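Local coordinates for serine acetyltransferase 1, putative (Entamoeba histolytica, PDB 7BW9), which catalyses acetyl transfer from acetyl-CoA to L-serine, giving the O-acetylserine used in cysteine biosynthesis, on a left-handed beta-helix of hexapeptide repeats, at the interface of chains A and B. Sequence-based numbering; all coordinates share one arbitrary frame. Chains: chain A/B, Serine acetyltransferase 1, putative.

Contact 1: the interface of chains A and B. Residues chain A 272-275; chain B 254, 256, 260, 265-269.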
loop_
_atom_site.group_PDB
_atom_site.type_symbol
_atom_site.label_atom_id
_atom_site.label_comp_id
_atom_site.label_asym_id
_atom_site.label_seq_id
_atom_site.Cartn_x
_atom_site.Cartn_y
_atom_site.Cartn_z
ATOM N N PRO A 272 20.787 18.181 -7.876
ATOM C CA PRO A 272 20.181 18.324 -9.198
ATOM C C PRO A 272 20.476 19.702 -9.763
ATOM O O PRO A 272 20.737 20.663 -9.037
ATOM C CB PRO A 272 18.681 18.137 -8.935
ATOM C CG PRO A 272 18.511 18.328 -7.464
ATOM C CD PRO A 272 19.789 17.900 -6.830
ATOM N N SER A 273 20.434 19.786 -11.082
ATOM C CA SER A 273 20.615 21.070 -11.732
ATOM C C SER A 273 19.280 21.808 -11.846
ATOM O O SER A 273 18.194 21.254 -11.626
ATOM C CB SER A 273 21.292 20.886 -13.092
ATOM O OG SER A 273 20.833 19.719 -13.745
ATOM N N GLN A 274 19.380 23.079 -12.213
ATOM C CA GLN A 274 18.370 24.075 -11.877
ATOM C C GLN A 274 18.406 25.166 -12.939
ATOM O O GLN A 274 19.440 25.817 -13.111
ATOM C CB GLN A 274 18.682 24.638 -10.487
ATOM C CG GLN A 274 17.575 25.347 -9.756
ATOM C CD GLN A 274 17.880 25.469 -8.270
ATOM O OE1 GLN A 274 18.534 24.601 -7.685
ATOM N NE2 GLN A 274 17.415 26.552 -7.651
ATOM N N ILE A 275 17.303 25.358 -13.661
ATOM C CA ILE A 275 17.211 26.393 -14.689
ATOM C C ILE A 275 15.971 27.238 -14.440
ATOM O O ILE A 275 14.936 26.728 -13.988
ATOM C CB ILE A 275 17.168 25.799 -16.113
ATOM C CG1 ILE A 275 16.035 24.783 -16.239
ATOM C CG2 ILE A 275 18.486 25.136 -16.465
ATOM C CD1 ILE A 275 15.842 24.263 -17.648
ATOM N N CYS B 254 14.601 13.491 -8.077
ATOM C CA CYS B 254 15.515 14.475 -7.501
ATOM C C CYS B 254 15.653 14.297 -5.996
ATOM O O CYS B 254 14.689 13.980 -5.285
ATOM C CB CYS B 254 15.042 15.901 -7.762
ATOM S SG CYS B 254 15.236 16.492 -9.411
ATOM N N ILE B 256 16.359 16.681 -3.016
ATOM C CA ILE B 256 16.310 18.126 -2.846
ATOM C C ILE B 256 16.431 18.446 -1.366
ATOM O O ILE B 256 15.546 18.107 -0.568
ATOM C CB ILE B 256 15.036 18.717 -3.454
ATOM C CG1 ILE B 256 15.176 18.695 -4.974
ATOM C CG2 ILE B 256 14.786 20.126 -2.938
ATOM C CD1 ILE B 256 14.008 19.229 -5.680
ATOM N N ILE B 260 14.640 26.384 -2.971
ATOM C CA ILE B 260 14.556 26.540 -4.415
ATOM C C ILE B 260 13.698 27.764 -4.710
ATOM O O ILE B 260 12.557 27.865 -4.234
ATOM C CB ILE B 260 13.996 25.287 -5.106
ATOM C CG1 ILE B 260 14.936 24.107 -4.864
ATOM C CG2 ILE B 260 13.809 25.540 -6.592
ATOM C CD1 ILE B 260 14.386 22.822 -5.334
ATOM N N ILE B 265 13.075 25.168 -12.572
ATOM C CA ILE B 265 12.915 23.790 -13.012
ATOM C C ILE B 265 14.125 23.021 -12.502
ATOM O O ILE B 265 15.266 23.412 -12.777
ATOM C CB ILE B 265 12.802 23.698 -14.541
ATOM C CG1 ILE B 265 11.581 24.475 -15.022
ATOM C CG2 ILE B 265 12.734 22.256 -14.990
ATOM C CD1 ILE B 265 11.471 24.542 -16.522
ATOM N N VAL B 266 13.881 21.938 -11.761
ATOM C CA VAL B 266 14.929 21.179 -11.082
ATOM C C VAL B 266 14.914 19.746 -11.601
ATOM O O VAL B 266 13.852 19.120 -11.677
ATOM C CB VAL B 266 14.745 21.202 -9.551
ATOM C CG1 VAL B 266 15.891 20.467 -8.851
ATOM C CG2 VAL B 266 14.631 22.633 -9.043
ATOM N N PHE B 267 16.090 19.222 -11.944
ATOM C CA PHE B 267 16.163 17.905 -12.560
ATOM C C PHE B 267 17.537 17.323 -12.297
ATOM O O PHE B 267 18.512 18.051 -12.087
ATOM C CB PHE B 267 15.876 17.953 -14.070
ATOM C CG PHE B 267 16.736 18.937 -14.820
ATOM C CD1 PHE B 267 16.421 20.290 -14.832
ATOM C CD2 PHE B 267 17.869 18.513 -15.503
ATOM C CE1 PHE B 267 17.215 21.206 -15.513
ATOM C CE2 PHE B 267 18.677 19.427 -16.198
ATOM C CZ PHE B 267 18.346 20.770 -16.201
ATOM N N ILE B 268 17.600 15.991 -12.309
ATOM C CA ILE B 268 18.873 15.317 -12.104
ATOM C C ILE B 268 19.840 15.752 -13.193
ATOM O O ILE B 268 19.488 15.810 -14.380
ATOM C CB ILE B 268 18.664 13.798 -12.072
ATOM C CG1 ILE B 268 17.905 13.422 -10.798
ATOM C CG2 ILE B 268 19.997 13.064 -12.134
ATOM C CD1 ILE B 268 17.452 11.980 -10.779
ATOM N N SER B 269 21.066 16.079 -12.785
ATOM C CA SER B 269 22.010 16.753 -13.670
ATOM C C SER B 269 22.238 15.974 -14.961
ATOM O O SER B 269 21.918 16.452 -16.056
ATOM C CB SER B 269 23.331 16.982 -12.930
ATOM O OG SER B 269 23.107 17.286 -11.558
#
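Strand 273-276 of chain A runs antiparallel to strand 264-267 of chain B, two residue pairs, A:Ser273 with B:Phe267 and A:Ile275 with B:Ile265, each exchanging backbone bonds in both directions. In this left-handed beta-helix acyltransferase the pairing lays strand 273-276 of one subunit along the neighbouring subunit. A:Ile275 N gives a nearly straight bond to B:Ile265 O at 3.0 Å, in the carbonyl plane, and B:Ile265 N returns one to A:Ile275 O. At the start of strand 273-276, the bond from A:Ser273 N to B:Phe267 O at 2.8 Å is more bent (129° at the hydrogen). A:Pro272, with no N-H to offer, suits the place where the strand begins. Its CB and CG cross obliquely over a valine methyl, CB lying 3.6 Å from B:Val266 CG1, while B:Cys254 SG meets CB from another side at 3.8 Å. B:Val266 turns CG1 anti to its backbone N (chi1 -177°), which leaves CG2 for the aliphatic stem of A:Gln274; that stem runs alongside, pointing the same way, and carries NE2 to within 3.9 Å of B:Ile260 CG2. On the opposite side of the sheet, B:Phe267 holds CG in the crowded position between N and the carbonyl carbon (chi1 53°). One ring face thus lies over the A:Ser273 carbonyl carbon near the rim, while CE1 reaches A:Ile275 CG1 at 3.8 Å. A flat ring can cover this flat peptide, and the branched isoleucine crosses it at about a right angle.

Contact 2: the interface of chains A and B. Residues chain A 274-277; chain B 261, 263-265.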
loop_
_atom_site.group_PDB
_atom_site.type_symbol
_atom_site.label_atom_id
_atom_site.label_comp_id
_atom_site.label_asym_id
_atom_site.label_seq_id
_atom_site.Cartn_x
_atom_site.Cartn_y
_atom_site.Cartn_z
ATOM N N GLN A 274 19.380 23.079 -12.213
ATOM C CA GLN A 274 18.370 24.075 -11.877
ATOM C C GLN A 274 18.406 25.166 -12.939
ATOM O O GLN A 274 19.440 25.817 -13.111
ATOM C CB GLN A 274 18.682 24.638 -10.487
ATOM C CG GLN A 274 17.575 25.347 -9.756
ATOM C CD GLN A 274 17.880 25.469 -8.270
ATOM O OE1 GLN A 274 18.534 24.601 -7.685
ATOM N NE2 GLN A 274 17.415 26.552 -7.651
ATOM N N ILE A 275 17.303 25.358 -13.661
ATOM C CA ILE A 275 17.211 26.393 -14.689
ATOM C C ILE A 275 15.971 27.238 -14.440
ATOM O O ILE A 275 14.936 26.728 -13.988
ATOM C CB ILE A 275 17.168 25.799 -16.113
ATOM C CG1 ILE A 275 16.035 24.783 -16.239
ATOM C CG2 ILE A 275 18.486 25.136 -16.465
ATOM C CD1 ILE A 275 15.842 24.263 -17.648
ATOM N N THR A 276 16.072 28.530 -14.747
ATOM C CA THR A 276 14.934 29.433 -14.630
ATOM C C THR A 276 13.992 29.249 -15.814
ATOM O O THR A 276 14.408 28.849 -16.907
ATOM C CB THR A 276 15.389 30.893 -14.567
ATOM O OG1 THR A 276 16.180 31.190 -15.722
ATOM C CG2 THR A 276 16.221 31.167 -13.306
ATOM N N LYS A 277 12.709 29.554 -15.573
ATOM C CA LYS A 277 11.588 29.535 -16.540
ATOM C C LYS A 277 11.037 28.123 -16.689
ATOM O O LYS A 277 10.105 27.735 -15.984
ATOM C CB LYS A 277 11.973 30.085 -17.930
ATOM C CG LYS A 277 12.760 31.399 -17.954
ATOM C CD LYS A 277 12.459 32.309 -16.762
ATOM C CE LYS A 277 12.905 33.739 -17.030
ATOM N NZ LYS A 277 12.312 34.705 -16.058
ATOM N N ASP B 261 14.261 28.698 -5.472
ATOM C CA ASP B 261 13.607 29.946 -5.835
ATOM C C ASP B 261 12.423 29.693 -6.763
ATOM O O ASP B 261 12.360 28.684 -7.468
ATOM C CB ASP B 261 14.598 30.873 -6.542
ATOM C CG ASP B 261 15.220 31.875 -5.610
ATOM O OD1 ASP B 261 14.491 32.395 -4.737
ATOM O OD2 ASP B 261 16.435 32.149 -5.759
ATOM N N ASP B 263 9.779 29.923 -9.922
ATOM C CA ASP B 263 9.925 29.872 -11.382
ATOM C C ASP B 263 11.153 29.074 -11.814
ATOM O O ASP B 263 11.772 29.377 -12.832
ATOM C CB ASP B 263 9.978 31.282 -11.989
ATOM C CG ASP B 263 8.861 32.167 -11.487
ATOM O OD1 ASP B 263 7.713 31.681 -11.413
ATOM O OD2 ASP B 263 9.133 33.340 -11.145
ATOM N N GLN B 264 11.518 28.054 -11.052
ATOM C CA GLN B 264 12.649 27.209 -11.392
ATOM C C GLN B 264 12.185 25.830 -11.841
ATOM O O GLN B 264 11.073 25.377 -11.536
ATOM C CB GLN B 264 13.598 27.076 -10.203
ATOM C CG GLN B 264 14.251 28.386 -9.839
ATOM C CD GLN B 264 15.608 28.524 -10.450
ATOM O OE1 GLN B 264 15.738 28.729 -11.650
ATOM N NE2 GLN B 264 16.636 28.429 -9.627
ATOM N N ILE B 265 13.075 25.168 -12.572
ATOM C CA ILE B 265 12.915 23.790 -13.012
ATOM C C ILE B 265 14.125 23.021 -12.502
ATOM O O ILE B 265 15.266 23.412 -12.777
ATOM C CB ILE B 265 12.802 23.698 -14.541
ATOM C CG1 ILE B 265 11.581 24.475 -15.022
ATOM C CG2 ILE B 265 12.734 22.256 -14.990
ATOM C CD1 ILE B 265 11.471 24.542 -16.522
#
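A:Lys277 N donates to B:Asp263 O at 2.9 Å, nearly along the C=O axis, and so extends the intersubunit antiparallel pairing past the end of strand 273-276 in this left-handed beta-helix acetyltransferase. B:Asp263 has a positive phi of 59°, a turn conformation that leads into strand 264-267. Farther along the pairing, the side-chain amide of B:Gln264 lies across the tip of A:Gln274 at about a right angle, the amide planes 65° apart. As modelled, two amide nitrogens meet, A:Gln274 NE2 and B:Gln264 NE2, at 2.8 Å. B:Gln264 OE1 likewise faces another acceptor, A:Ile275 O, at 3.2 Å. Exchanging N and O in the B:Gln264 amide would turn both into donor-acceptor pairs, so a flipped amide seems likely; glutamine suits the place because it can offer both roles. A:Thr276 lies alongside B:Gln264, pointing the same way, its methyl CG2 turned toward the amide and 3.9 Å from CD. A bend at chi2 (-96°), with CG anti to the carbonyl carbon, turns the B:Gln264 amide toward A:Gln274 and A:Thr276. Further out, B:Ile265 extends CD1 to A:Lys277 O at 3.5 Å, an aliphatic tip against a backbone carbonyl. A:Lys277 NZ stays 6.0 Å from B:Asp263 OD2, where opposite charges may still attract weakly.

Contact 3: the interface of chains A and B. Residues chain A 27-30, 119, 121-122, 125-126; chain B 78-80, 149, 153.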
loop_
_atom_site.group_PDB
_atom_site.type_symbol
_atom_site.label_atom_id
_atom_site.label_comp_id
_atom_site.label_asym_id
_atom_site.label_seq_id
_atom_site.Cartn_x
_atom_site.Cartn_y
_atom_site.Cartn_z
ATOM N N LYS A 27 -7.477 2.718 29.864
ATOM C CA LYS A 27 -8.508 3.262 29.000
ATOM C C LYS A 27 -9.070 2.186 28.079
ATOM O O LYS A 27 -8.511 1.096 27.925
ATOM C CB LYS A 27 -7.943 4.434 28.197
ATOM C CG LYS A 27 -6.845 5.178 28.947
ATOM C CD LYS A 27 -6.764 6.629 28.531
ATOM C CE LYS A 27 -5.629 6.859 27.559
ATOM N NZ LYS A 27 -5.305 8.305 27.478
ATOM N N GLN A 28 -10.199 2.509 27.463
ATOM C CA GLN A 28 -10.922 1.596 26.583
ATOM C C GLN A 28 -10.904 2.196 25.177
ATOM O O GLN A 28 -11.665 3.123 24.886
ATOM C CB GLN A 28 -12.348 1.374 27.095
ATOM C CG GLN A 28 -13.247 0.568 26.174
ATOM C CD GLN A 28 -12.879 -0.899 26.153
ATOM O OE1 GLN A 28 -13.335 -1.680 26.990
ATOM N NE2 GLN A 28 -12.042 -1.283 25.195
ATOM N N PHE A 29 -9.998 1.664 24.283
ATOM C CA PHE A 29 -9.936 2.211 22.932
ATOM C C PHE A 29 -10.915 1.492 22.019
ATOM O O PHE A 29 -11.259 0.335 22.260
ATOM C CB PHE A 29 -8.526 2.073 22.353
ATOM C CG PHE A 29 -7.465 2.728 23.178
ATOM C CD1 PHE A 29 -6.860 2.047 24.227
ATOM C CD2 PHE A 29 -7.053 4.026 22.892
ATOM C CE1 PHE A 29 -5.868 2.658 24.988
ATOM C CE2 PHE A 29 -6.066 4.641 23.642
ATOM C CZ PHE A 29 -5.472 3.956 24.697
ATOM N N PRO A 30 -11.378 2.148 20.961
ATOM C CA PRO A 30 -12.184 1.440 19.961
ATOM C C PRO A 30 -11.414 0.267 19.371
ATOM O O PRO A 30 -10.183 0.288 19.258
ATOM C CB PRO A 30 -12.466 2.513 18.900
ATOM C CG PRO A 30 -12.291 3.817 19.625
ATOM C CD PRO A 30 -11.210 3.574 20.634
ATOM N N SER A 119 3.416 9.395 22.043
ATOM C CA SER A 119 3.020 8.491 23.117
ATOM C C SER A 119 3.212 7.060 22.650
ATOM O O SER A 119 3.199 6.778 21.452
ATOM C CB SER A 119 1.562 8.734 23.549
ATOM O OG SER A 119 0.636 7.986 22.760
ATOM N N ALA A 121 1.011 4.724 23.263
ATOM C CA ALA A 121 -0.302 4.321 22.760
ATOM C C ALA A 121 -0.411 4.562 21.258
ATOM O O ALA A 121 -0.793 3.663 20.497
ATOM C CB ALA A 121 -1.406 5.078 23.498
ATOM N N MET A 122 -0.077 5.778 20.819
ATOM C CA MET A 122 -0.115 6.101 19.398
ATOM C C MET A 122 0.736 5.119 18.604
ATOM O O MET A 122 0.294 4.569 17.591
ATOM C CB MET A 122 0.372 7.534 19.183
ATOM C CG MET A 122 0.778 7.847 17.739
ATOM S SD MET A 122 1.647 9.425 17.544
ATOM C CE MET A 122 0.457 10.556 18.238
ATOM N N ARG A 125 -0.832 1.508 18.642
ATOM C CA ARG A 125 -2.099 1.298 17.958
ATOM C C ARG A 125 -2.000 1.566 16.466
ATOM O O ARG A 125 -2.757 0.982 15.684
ATOM C CB ARG A 125 -3.173 2.181 18.591
ATOM C CG ARG A 125 -3.779 1.512 19.832
ATOM C CD ARG A 125 -4.972 2.243 20.399
ATOM N NE ARG A 125 -6.042 2.471 19.441
ATOM C CZ ARG A 125 -7.029 1.614 19.164
ATOM N NH1 ARG A 125 -7.086 0.418 19.736
ATOM N NH2 ARG A 125 -7.968 1.959 18.296
ATOM N N SER A 126 -1.073 2.423 16.056
ATOM C CA SER A 126 -1.147 3.012 14.728
ATOM C C SER A 126 0.127 2.957 13.889
ATOM O O SER A 126 0.038 3.214 12.688
ATOM C CB SER A 126 -1.591 4.477 14.831
ATOM O OG SER A 126 -2.882 4.552 15.408
ATOM N N ALA B 78 -11.281 8.079 24.446
ATOM C CA ALA B 78 -10.376 6.962 24.788
ATOM C C ALA B 78 -8.936 7.461 24.919
ATOM O O ALA B 78 -8.206 6.931 25.764
ATOM C CB ALA B 78 -10.488 5.877 23.756
ATOM N N TYR B 79 -8.524 8.417 24.091
ATOM C CA TYR B 79 -7.160 8.914 24.235
ATOM C C TYR B 79 -7.068 10.071 25.215
ATOM O O TYR B 79 -6.018 10.266 25.833
ATOM C CB TYR B 79 -6.605 9.387 22.892
ATOM C CG TYR B 79 -6.250 8.310 21.894
ATOM C CD1 TYR B 79 -4.965 7.761 21.850
ATOM C CD2 TYR B 79 -7.184 7.877 20.950
ATOM C CE1 TYR B 79 -4.624 6.792 20.896
ATOM C CE2 TYR B 79 -6.860 6.911 20.002
ATOM C CZ TYR B 79 -5.580 6.373 19.975
ATOM O OH TYR B 79 -5.269 5.414 19.033
ATOM N N TYR B 80 -8.146 10.842 25.354
ATOM C CA TYR B 80 -8.157 12.051 26.163
ATOM C C TYR B 80 -9.344 12.066 27.113
ATOM O O TYR B 80 -9.441 11.236 28.021
ATOM C CB TYR B 80 -8.207 13.289 25.269
ATOM C CG TYR B 80 -7.010 13.448 24.373
ATOM C CD1 TYR B 80 -5.855 14.053 24.833
ATOM C CD2 TYR B 80 -7.046 13.014 23.046
ATOM C CE1 TYR B 80 -4.762 14.216 24.009
ATOM C CE2 TYR B 80 -5.959 13.171 22.212
ATOM C CZ TYR B 80 -4.820 13.768 22.694
ATOM O OH TYR B 80 -3.733 13.927 21.857
ATOM N N GLU B 149 -3.749 12.461 18.873
ATOM C CA GLU B 149 -3.644 11.009 18.867
ATOM C C GLU B 149 -4.677 10.359 17.955
ATOM O O GLU B 149 -4.313 9.546 17.100
ATOM C CB GLU B 149 -3.749 10.467 20.291
ATOM C CG GLU B 149 -2.522 10.835 21.115
ATOM C CD GLU B 149 -1.996 9.698 21.975
ATOM O OE1 GLU B 149 -2.810 8.990 22.605
ATOM O OE2 GLU B 149 -0.758 9.530 22.036
ATOM N N GLU B 153 -4.256 8.392 14.235
ATOM C CA GLU B 153 -4.820 7.077 13.962
ATOM C C GLU B 153 -5.701 7.118 12.727
ATOM O O GLU B 153 -5.678 6.199 11.899
ATOM C CB GLU B 153 -5.631 6.595 15.172
ATOM C CG GLU B 153 -6.172 5.196 15.019
ATOM C CD GLU B 153 -6.993 4.733 16.215
ATOM O OE1 GLU B 153 -6.421 4.610 17.324
ATOM O OE2 GLU B 153 -8.212 4.493 16.044
#
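The C-terminal end of helix 58-79, in the helical N-terminal region of this serine acetyltransferase, receives a loop and helix 120-126 from the neighbouring chain. A:Lys27 drapes its alkyl chain past B:Ala78 O and donates from NZ to B:Tyr79 O at 2.7 Å, from well above the carbonyl plane. An ammonium suits these carbonyls, since a helix C-terminus probably carries partial negative charge. A:Phe29 brings its CE2 edge onto one face of the B:Tyr79 ring, centroids 5.0 Å apart and planes at 70°. With CG anti to the carbonyl carbon and a bend at chi3 (55°), A:Arg125 brings NE and NH2 to B:Glu153. The single N-H of A:Arg125 NE is shared, near the guanidinium plane, between B:Tyr79 OH at 3.1 Å and B:Glu153 OE1 at 3.0 Å, the latter a salt bridge; NH2 donates to OE1 too at 3.2 Å. The grip is side-on, both nitrogens on one oxygen, met from above the carboxylate plane. Behind it, A:Pro30 O accepts from NH2 at 2.9 Å and A:Phe29 CB lies over a guanidinium face, so the arginine's rotation is well fixed. A:Ser119 OG accepts an almost straight bond (175°) from A:Met122 N, a typical serine N-cap; its approach to B:Glu149 is modelled too short to interpret.

Contact 4: the interface of chains A and B. Residues chain A 114, 116, 118, 122, 126-127; chain B 148-149, 152, 156, 167.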
loop_
_atom_site.group_PDB
_atom_site.type_symbol
_atom_site.label_atom_id
_atom_site.label_comp_id
_atom_site.label_asym_id
_atom_site.label_seq_id
_atom_site.Cartn_x
_atom_site.Cartn_y
_atom_site.Cartn_z
ATOM N N ASP A 114 11.444 9.172 16.382
ATOM C CA ASP A 114 10.446 9.933 15.628
ATOM C C ASP A 114 9.950 11.129 16.426
ATOM O O ASP A 114 9.196 10.945 17.409
ATOM C CB ASP A 114 9.285 9.028 15.207
ATOM C CG ASP A 114 8.246 9.750 14.337
ATOM O OD1 ASP A 114 8.556 10.841 13.810
ATOM O OD2 ASP A 114 7.112 9.219 14.190
ATOM N N ALA A 116 7.549 12.961 15.721
ATOM C CA ALA A 116 6.085 12.972 15.663
ATOM C C ALA A 116 5.431 11.939 16.575
ATOM O O ALA A 116 4.219 12.017 16.802
ATOM C CB ALA A 116 5.599 12.743 14.225
ATOM N N SER A 118 4.339 10.869 19.857
ATOM C CA SER A 118 4.159 11.567 21.121
ATOM C C SER A 118 3.789 10.651 22.292
ATOM O O SER A 118 3.867 11.093 23.442
ATOM C CB SER A 118 3.095 12.663 20.960
ATOM O OG SER A 118 1.829 12.096 20.704
ATOM N N MET A 122 -0.077 5.778 20.819
ATOM C CA MET A 122 -0.115 6.101 19.398
ATOM C C MET A 122 0.736 5.119 18.604
ATOM O O MET A 122 0.294 4.569 17.591
ATOM C CB MET A 122 0.372 7.534 19.183
ATOM C CG MET A 122 0.778 7.847 17.739
ATOM S SD MET A 122 1.647 9.425 17.544
ATOM C CE MET A 122 0.457 10.556 18.238
ATOM N N SER A 126 -1.073 2.423 16.056
ATOM C CA SER A 126 -1.147 3.012 14.728
ATOM C C SER A 126 0.127 2.957 13.889
ATOM O O SER A 126 0.038 3.214 12.688
ATOM C CB SER A 126 -1.591 4.477 14.831
ATOM O OG SER A 126 -2.882 4.552 15.408
ATOM N N TYR A 127 1.292 2.641 14.445
ATOM C CA TYR A 127 2.511 2.718 13.619
ATOM C C TYR A 127 2.650 1.476 12.743
ATOM O O TYR A 127 2.826 0.371 13.275
ATOM C CB TYR A 127 3.749 2.908 14.481
ATOM C CG TYR A 127 4.090 4.373 14.665
ATOM C CD1 TYR A 127 3.093 5.312 14.880
ATOM C CD2 TYR A 127 5.401 4.819 14.595
ATOM C CE1 TYR A 127 3.387 6.662 15.043
ATOM C CE2 TYR A 127 5.719 6.175 14.756
ATOM C CZ TYR A 127 4.706 7.090 14.979
ATOM O OH TYR A 127 5.013 8.434 15.129
ATOM N N ILE B 148 -4.180 15.157 18.938
ATOM C CA ILE B 148 -3.110 14.689 18.078
ATOM C C ILE B 148 -3.057 13.173 17.992
ATOM O O ILE B 148 -2.403 12.641 17.083
ATOM C CB ILE B 148 -1.762 15.273 18.540
ATOM C CG1 ILE B 148 -1.378 14.708 19.908
ATOM C CG2 ILE B 148 -1.864 16.807 18.574
ATOM C CD1 ILE B 148 -0.208 15.419 20.578
ATOM N N GLU B 149 -3.749 12.461 18.873
ATOM C CA GLU B 149 -3.644 11.009 18.867
ATOM C C GLU B 149 -4.677 10.359 17.955
ATOM O O GLU B 149 -4.313 9.546 17.100
ATOM C CB GLU B 149 -3.749 10.467 20.291
ATOM C CG GLU B 149 -2.522 10.835 21.115
ATOM C CD GLU B 149 -1.996 9.698 21.975
ATOM O OE1 GLU B 149 -2.810 8.990 22.605
ATOM O OE2 GLU B 149 -0.758 9.530 22.036
ATOM N N ARG B 152 -4.072 11.183 14.283
ATOM C CA ARG B 152 -2.990 10.398 13.697
ATOM C C ARG B 152 -3.466 8.997 13.347
ATOM O O ARG B 152 -3.124 8.463 12.285
ATOM C CB ARG B 152 -1.798 10.344 14.658
ATOM C CG ARG B 152 -0.604 9.515 14.168
ATOM C CD ARG B 152 0.023 10.111 12.897
ATOM N NE ARG B 152 1.049 9.241 12.312
ATOM C CZ ARG B 152 2.329 9.255 12.685
ATOM N NH1 ARG B 152 2.730 10.074 13.654
ATOM N NH2 ARG B 152 3.210 8.444 12.105
ATOM N N GLU B 156 -3.482 7.214 9.767
ATOM C CA GLU B 156 -2.912 5.886 9.543
ATOM C C GLU B 156 -3.935 4.904 8.979
ATOM O O GLU B 156 -3.556 3.966 8.267
ATOM C CB GLU B 156 -2.314 5.333 10.835
ATOM C CG GLU B 156 -1.062 6.082 11.265
ATOM C CD GLU B 156 0.110 5.985 10.262
ATOM O OE1 GLU B 156 0.142 5.070 9.403
ATOM O OE2 GLU B 156 1.011 6.845 10.341
ATOM N N HIS B 167 0.526 13.440 7.435
ATOM C CA HIS B 167 0.318 13.723 8.842
ATOM C C HIS B 167 -0.889 14.646 9.033
ATOM O O HIS B 167 -1.110 15.562 8.234
ATOM C CB HIS B 167 1.576 14.353 9.431
ATOM C CG HIS B 167 1.596 14.377 10.925
ATOM N ND1 HIS B 167 0.938 15.341 11.660
ATOM C CD2 HIS B 167 2.190 13.558 11.823
ATOM C CE1 HIS B 167 1.123 15.113 12.950
ATOM N NE2 HIS B 167 1.876 14.034 13.077
HETATM O O HOH W 1 6.158 9.028 11.704
HETATM O O HOH W 2 1.900 12.182 15.353
#
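Water 2 is the best-held polar atom, gripped by three groups: the A:Ala116 carbonyl O at 2.7 Å, B:Arg152 NH1 at 2.8 Å and B:His167 NE2 at 2.9 Å. It joins the A:Asp114-A:Ala116 stretch, part of the cysteine pocket, to the other subunit of this hexapeptide-repeat enzyme. B:Arg152 is the hub. Its chain leaves helix 149-162 with CG anti to the backbone N and bends at chi2 (64°). B:Glu156, one helical turn on, holds the guanidinium edge: NE and NH2 both donate to the anti lone pair of OE2, NE at 3.1 Å, forming a salt bridge that fixes the group's rotation. Arginine suits the place because its remaining N-H groups can still point across. NH2 meets water 1, which in turn touches A:Asp114 OD2; that carboxylate may be stabilised by the positive charge nearby. A:Tyr127 comes over one guanidinium face, CE1 offset toward the rim and the planes 41° apart, while its OH receives a weak bond from NH1. The same hydroxyl donates a very short bond to A:Asp114 OD2, so the tyrosine probably helps to position the acid. Flexible, unbranched A:Met122 crosses B:Arg152 at about a right angle, SD 4.1 Å from the aliphatic CG. Its bend at chi3 brings A:Met122 CE within 3.7 Å of the carbonyl oxygen B:Ile148 O.

Contacts 1 and 2 are successive stretches of one strand pairing, their C-alpha centres about 8 Å apart, sharing A:Gln274, A:Ile275 and B:Ile265. Contacts 3 and 4 lie about 10 Å apart on the helical part and share A:Met122, A:Ser126 and B:Glu149, with helix 120-126 of chain A against helix 149-162 of chain B. From contact 1 to contact 3 is about 42 Å, so the two chains are held at both ends of the molecule. In the deposited assembly of three copies this would support a trimer, the basic unit of left-handed beta-helix acyltransferases, with contact 4 bordering the cysteine pocket.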